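Local coordinates for protein transcriptional regulator, TetR family (Myxococcus xanthus, PDB 5K7F) that probably binds DNA as a TetR-family transcriptional regulator of isovaleryl coenzyme A biosynthesis, with isovaleryl coenzyme A as its likely effector, at residues L28-G33 / V112-H117; E143-A148 / G152-V157. All coordinates share one frame; numbering follows the deposited sequence.

The two contacts lie on opposite sides of the chain's centre, about 34 Å apart between their centres and about 15 Å between their nearest atoms, so they do not touch. Contact 1 joins helix 18-32 of what is, by family, the DNA-binding domain to helix 110-117 of the probable regulatory domain; Leu28, in the same turn of helix, packs on Ile42 and Ala45 of the predicted helix-turn-helix (38-57). Contact 2 is local, folding the loop 152-157 back on the end of helix 125-150 beside the second subunit. Helix 110-117 and helix 125-150 follow each other in the chain, with residues 119-123 between them not modelled. The protein is in its apo form, and neither contact holds a ligand.

Contact 1. Residues L28-G33 / V112-H117; sequences LICDRG and VIIILH
The segments 28-32 of helix 18-32 and 112-117 of helix 110-117 pass each other with their axes 10.1 Å apart at the closest, inclined at 69° between their N-to-C directions. The backbones come nearest at Cys30 and Ile115, whose CA atoms are 7.5 Å apart, and the space is bridged by side chains alone. Cys30 and Ile29 on one helix face Ile114 and Ile115 on the other. The sulfur of Cys30 reaches both isoleucines, lying 3.9 Å from CG2 of Ile114 and 4.0 Å from CG1 of Ile115. SG lies anti to the carbonyl carbon and beside the backbone N (chi1 -78°), a rotation that carries the sulfur across to the facing helix. Cysteine suits this place, being short yet apolar enough to lie against two branched hydrocarbon side chains.

In TetR-type regulators an N-terminal helix-turn-helix domain is followed by a helical regulatory domain that usually takes the effector, and this contact is one place where the two parts meet. Here the first modelled helix packs on helix 110-117; in TetR relatives such interfaces between the two domains are where effector binding is passed on to the DNA-binding domain, and this one may serve likewise.

Ile29 and Ile115 meet with their side chains crossing at about a right angle, CD1 of Ile115 resting 4.0 Å from CG2 of Ile29. An extended outer arm (chi2 162°) lets Ile115 offer that methyl to its partner, while its CG1 meets the sulfur. Beta-branched isoleucine gives each helix a broad apolar surface without a long, flexible chain. Ile115 also touches Ala26 of helix 18-32 and Leu64 of helix 60-83, and Ile114 leans on Tyr174.

Contact 2. Residues E143-A148 / G152-V157; sequences EAFSQA and GLIRPV
Helix 125-150 ends in a Schellman motif, with Gly152 at positive phi, and the chain then doubles back so that the CA atoms of Ala148 and Leu153 lie 5.1 Å apart. Glycine suits the turn because positive phi is costly for most residues that carry a CB. The carbonyl O of Ala148 accepts the N-H of Leu153 at 2.9 Å (N-H...O angle 147°), the motif's long backward bond from the residue after Gly152 into the last turn, and a weaker bond from the N of Ile154 at 3.4 Å. Ile154 then turns back on the helix: its CG1 lies between the backbone N and the carbonyl carbon (chi1 58°), and CD1 sits 3.6 Å from both CB of Ala148 and CD1 of Phe145. The small methyl of Ala148 admits this close approach. Val157 adds its CG1, 3.9 Å from CD1 of Phe145. An alanine in place of Ile154 would probably leave the Phe145 ring and the Ala148 methyl without their shared partner and open a gap between loop and helix. Ile154 also touches Val90 of helix 89-105, Phe145 packs on Pro159 of helix 159-171, and Met195 of the second subunit lies against both Phe145 and Val157.

Contact 1. Residues L28-G33 / V112-H117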
loop_
_atom_site.group_PDB
_atom_site.type_symbol
_atom_site.label_atom_id
_atom_site.label_comp_id
_atom_site.label_asym_id
_atom_site.label_seq_id
_atom_site.Cartn_x
_atom_site.Cartn_y
_atom_site.Cartn_z
ATOM N N LEU A 28 14.563 12.780 -4.495
ATOM C CA LEU A 28 14.101 14.117 -4.123
ATOM C C LEU A 28 12.576 14.178 -4.058
ATOM O O LEU A 28 11.996 14.776 -3.134
ATOM C CB LEU A 28 14.631 15.150 -5.120
ATOM C CG LEU A 28 16.130 15.336 -5.173
ATOM C CD1 LEU A 28 16.474 16.281 -6.326
ATOM C CD2 LEU A 28 16.653 15.897 -3.884
ATOM N N ILE A 29 11.902 13.554 -5.023
ATOM C CA ILE A 29 10.442 13.632 -5.056
ATOM C C ILE A 29 9.855 12.975 -3.813
ATOM O O ILE A 29 8.907 13.492 -3.204
ATOM C CB ILE A 29 9.894 12.994 -6.347
ATOM C CG1 ILE A 29 10.136 13.920 -7.537
ATOM C CG2 ILE A 29 8.404 12.760 -6.228
ATOM C CD1 ILE A 29 9.867 13.277 -8.894
ATOM N N CYS A 30 10.401 11.822 -3.422
ATOM C CA CYS A 30 9.937 11.173 -2.202
ATOM C C CYS A 30 10.258 11.999 -0.961
ATOM O O CYS A 30 9.499 11.965 0.010
ATOM C CB CYS A 30 10.546 9.775 -2.093
ATOM S SG CYS A 30 9.717 8.585 -3.155
ATOM N N ASP A 31 11.364 12.744 -0.964
ATOM C CA ASP A 31 11.741 13.481 0.237
ATOM C C ASP A 31 11.076 14.851 0.323
ATOM O O ASP A 31 10.592 15.222 1.397
ATOM C CB ASP A 31 13.263 13.639 0.315
ATOM C CG ASP A 31 13.696 14.534 1.480
ATOM O OD1 ASP A 31 13.130 14.386 2.587
ATOM O OD2 ASP A 31 14.581 15.397 1.293
ATOM N N ARG A 32 11.026 15.608 -0.781
ATOM C CA ARG A 32 10.449 16.951 -0.779
ATOM C C ARG A 32 9.060 17.027 -1.404
ATOM O O ARG A 32 8.378 18.049 -1.246
ATOM C CB ARG A 32 11.387 17.924 -1.509
ATOM N N GLY A 33 8.620 15.987 -2.102
ATOM C CA GLY A 33 7.396 16.056 -2.866
ATOM C C GLY A 33 7.641 16.472 -4.305
ATOM O O GLY A 33 8.702 16.987 -4.666
ATOM N N VAL A 112 11.992 4.714 -6.809
ATOM C CA VAL A 112 11.379 4.546 -8.135
ATOM C C VAL A 112 10.074 3.762 -8.011
ATOM O O VAL A 112 9.045 4.129 -8.593
ATOM C CB VAL A 112 12.372 3.872 -9.111
ATOM C CG1 VAL A 112 11.715 3.496 -10.455
ATOM C CG2 VAL A 112 13.549 4.792 -9.398
ATOM N N ILE A 113 10.079 2.685 -7.229
ATOM C CA ILE A 113 8.897 1.833 -7.164
ATOM C C ILE A 113 7.788 2.520 -6.361
ATOM O O ILE A 113 6.603 2.382 -6.660
ATOM C CB ILE A 113 9.274 0.459 -6.576
ATOM C CG1 ILE A 113 10.426 -0.215 -7.373
ATOM C CG2 ILE A 113 8.056 -0.449 -6.420
ATOM C CD1 ILE A 113 10.142 -0.465 -8.892
ATOM N N ILE A 114 8.150 3.256 -5.310
ATOM C CA ILE A 114 7.160 4.017 -4.566
ATOM C C ILE A 114 6.422 4.978 -5.495
ATOM O O ILE A 114 5.185 5.112 -5.436
ATOM C CB ILE A 114 7.865 4.758 -3.415
ATOM C CG1 ILE A 114 8.349 3.728 -2.387
ATOM C CG2 ILE A 114 6.977 5.831 -2.802
ATOM C CD1 ILE A 114 9.242 4.337 -1.332
ATOM N N ILE A 115 7.170 5.677 -6.354
ATOM C CA ILE A 115 6.533 6.667 -7.209
ATOM C C ILE A 115 5.619 5.991 -8.218
ATOM O O ILE A 115 4.534 6.504 -8.540
ATOM C CB ILE A 115 7.598 7.548 -7.873
ATOM C CG1 ILE A 115 8.175 8.502 -6.834
ATOM C CG2 ILE A 115 7.024 8.307 -9.059
ATOM C CD1 ILE A 115 9.484 9.099 -7.260
ATOM N N LEU A 116 6.020 4.810 -8.694
ATOM C CA LEU A 116 5.206 4.023 -9.615
ATOM C C LEU A 116 3.778 3.822 -9.110
ATOM O O LEU A 116 2.828 3.792 -9.903
ATOM C CB LEU A 116 5.885 2.681 -9.833
ATOM C CG LEU A 116 5.211 1.703 -10.762
ATOM C CD1 LEU A 116 4.970 2.311 -12.155
ATOM C CD2 LEU A 116 6.132 0.481 -10.821
ATOM N N HIS A 117 3.606 3.631 -7.808
ATOM C CA HIS A 117 2.298 3.311 -7.265
ATOM C C HIS A 117 1.737 4.409 -6.374
ATOM O O HIS A 117 0.603 4.271 -5.878
ATOM C CB HIS A 117 2.367 1.972 -6.517
ATOM C CG HIS A 117 2.431 0.794 -7.439
ATOM N ND1 HIS A 117 1.336 0.358 -8.155
ATOM C CD2 HIS A 117 3.463 -0.000 -7.812
ATOM C CE1 HIS A 117 1.684 -0.670 -8.907
ATOM N NE2 HIS A 117 2.972 -0.909 -8.721
#

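Contact 2. Residues E143-A148 / G152-V157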
loop_
_atom_site.group_PDB
_atom_site.type_symbol
_atom_site.label_atom_id
_atom_site.label_comp_id
_atom_site.label_asym_id
_atom_site.label_seq_id
_atom_site.Cartn_x
_atom_site.Cartn_y
_atom_site.Cartn_z
ATOM N N GLU A 143 -2.337 -15.616 -13.950
ATOM C CA GLU A 143 -2.125 -16.888 -14.642
ATOM C C GLU A 143 -1.449 -17.906 -13.729
ATOM O O GLU A 143 -1.842 -19.070 -13.693
ATOM C CB GLU A 143 -1.314 -16.659 -15.922
ATOM N N ALA A 144 -0.452 -17.481 -12.949
ATOM C CA ALA A 144 0.200 -18.405 -12.022
ATOM C C ALA A 144 -0.749 -18.882 -10.926
ATOM O O ALA A 144 -0.783 -20.082 -10.603
ATOM C CB ALA A 144 1.430 -17.762 -11.402
ATOM N N PHE A 145 -1.531 -17.980 -10.346
ATOM C CA PHE A 145 -2.519 -18.409 -9.356
ATOM C C PHE A 145 -3.504 -19.413 -9.970
ATOM O O PHE A 145 -3.776 -20.458 -9.378
ATOM C CB PHE A 145 -3.228 -17.190 -8.762
ATOM C CG PHE A 145 -2.549 -16.611 -7.550
ATOM C CD1 PHE A 145 -2.581 -17.257 -6.350
ATOM C CD2 PHE A 145 -1.845 -15.415 -7.641
ATOM C CE1 PHE A 145 -1.979 -16.686 -5.240
ATOM C CE2 PHE A 145 -1.260 -14.861 -6.541
ATOM C CZ PHE A 145 -1.319 -15.503 -5.348
ATOM N N SER A 146 -3.967 -19.156 -11.195
ATOM C CA SER A 146 -4.869 -20.086 -11.892
ATOM C C SER A 146 -4.286 -21.481 -12.039
ATOM O O SER A 146 -4.962 -22.482 -11.768
ATOM C CB SER A 146 -5.207 -19.525 -13.268
ATOM O OG SER A 146 -6.155 -18.496 -13.098
ATOM N N GLN A 147 -3.061 -21.561 -12.557
ATOM C CA GLN A 147 -2.367 -22.826 -12.766
ATOM C C GLN A 147 -2.119 -23.561 -11.462
ATOM O O GLN A 147 -2.361 -24.764 -11.361
ATOM C CB GLN A 147 -1.045 -22.552 -13.451
ATOM C CG GLN A 147 -1.174 -21.978 -14.818
ATOM C CD GLN A 147 0.154 -21.542 -15.369
ATOM O OE1 GLN A 147 1.175 -21.664 -14.710
ATOM N NE2 GLN A 147 0.143 -21.006 -16.593
ATOM N N ALA A 148 -1.593 -22.857 -10.453
ATOM C CA ALA A 148 -1.324 -23.484 -9.178
ATOM C C ALA A 148 -2.585 -24.009 -8.505
ATOM O O ALA A 148 -2.529 -25.063 -7.868
ATOM C CB ALA A 148 -0.613 -22.493 -8.263
ATOM N N GLY A 152 -3.715 -28.075 -7.815
ATOM C CA GLY A 152 -3.702 -28.442 -6.410
ATOM C C GLY A 152 -2.398 -28.157 -5.692
ATOM O O GLY A 152 -2.098 -28.818 -4.691
ATOM N N LEU A 153 -1.604 -27.193 -6.177
ATOM C CA LEU A 153 -0.366 -26.815 -5.499
ATOM C C LEU A 153 -0.550 -25.647 -4.527
ATOM O O LEU A 153 0.362 -25.372 -3.746
ATOM C CB LEU A 153 0.710 -26.477 -6.538
ATOM C CG LEU A 153 1.038 -27.587 -7.545
ATOM C CD1 LEU A 153 1.750 -26.984 -8.741
ATOM C CD2 LEU A 153 1.889 -28.710 -6.923
ATOM N N ILE A 154 -1.712 -24.983 -4.545
ATOM C CA ILE A 154 -2.104 -23.991 -3.551
ATOM C C ILE A 154 -3.585 -24.220 -3.283
ATOM O O ILE A 154 -4.316 -24.781 -4.110
ATOM C CB ILE A 154 -1.869 -22.511 -3.974
ATOM C CG1 ILE A 154 -2.615 -22.193 -5.260
ATOM C CG2 ILE A 154 -0.365 -22.210 -4.156
ATOM C CD1 ILE A 154 -2.444 -20.794 -5.740
ATOM N N ARG A 155 -4.004 -23.814 -2.109
ATOM C CA ARG A 155 -5.429 -23.831 -1.768
ATOM C C ARG A 155 -6.216 -22.991 -2.772
ATOM O O ARG A 155 -5.731 -21.941 -3.209
ATOM C CB ARG A 155 -5.597 -23.286 -0.348
ATOM C CG ARG A 155 -7.012 -23.208 0.161
ATOM C CD ARG A 155 -7.038 -22.795 1.644
ATOM N NE ARG A 155 -5.959 -23.431 2.404
ATOM C CZ ARG A 155 -6.058 -24.589 3.053
ATOM N NH1 ARG A 155 -7.204 -25.267 3.056
ATOM N NH2 ARG A 155 -4.998 -25.069 3.703
ATOM N N PRO A 156 -7.429 -23.407 -3.172
ATOM C CA PRO A 156 -8.161 -22.632 -4.182
ATOM C C PRO A 156 -8.385 -21.184 -3.756
ATOM O O PRO A 156 -8.685 -20.903 -2.592
ATOM C CB PRO A 156 -9.495 -23.371 -4.303
ATOM C CG PRO A 156 -9.178 -24.762 -3.922
ATOM C CD PRO A 156 -8.100 -24.678 -2.865
ATOM N N VAL A 157 -8.240 -20.276 -4.728
ATOM C CA VAL A 157 -8.443 -18.843 -4.528
ATOM C C VAL A 157 -8.771 -18.237 -5.885
ATOM O O VAL A 157 -8.311 -18.722 -6.919
ATOM C CB VAL A 157 -7.194 -18.184 -3.882
ATOM C CG1 VAL A 157 -6.046 -18.126 -4.866
ATOM C CG2 VAL A 157 -7.505 -16.810 -3.354
#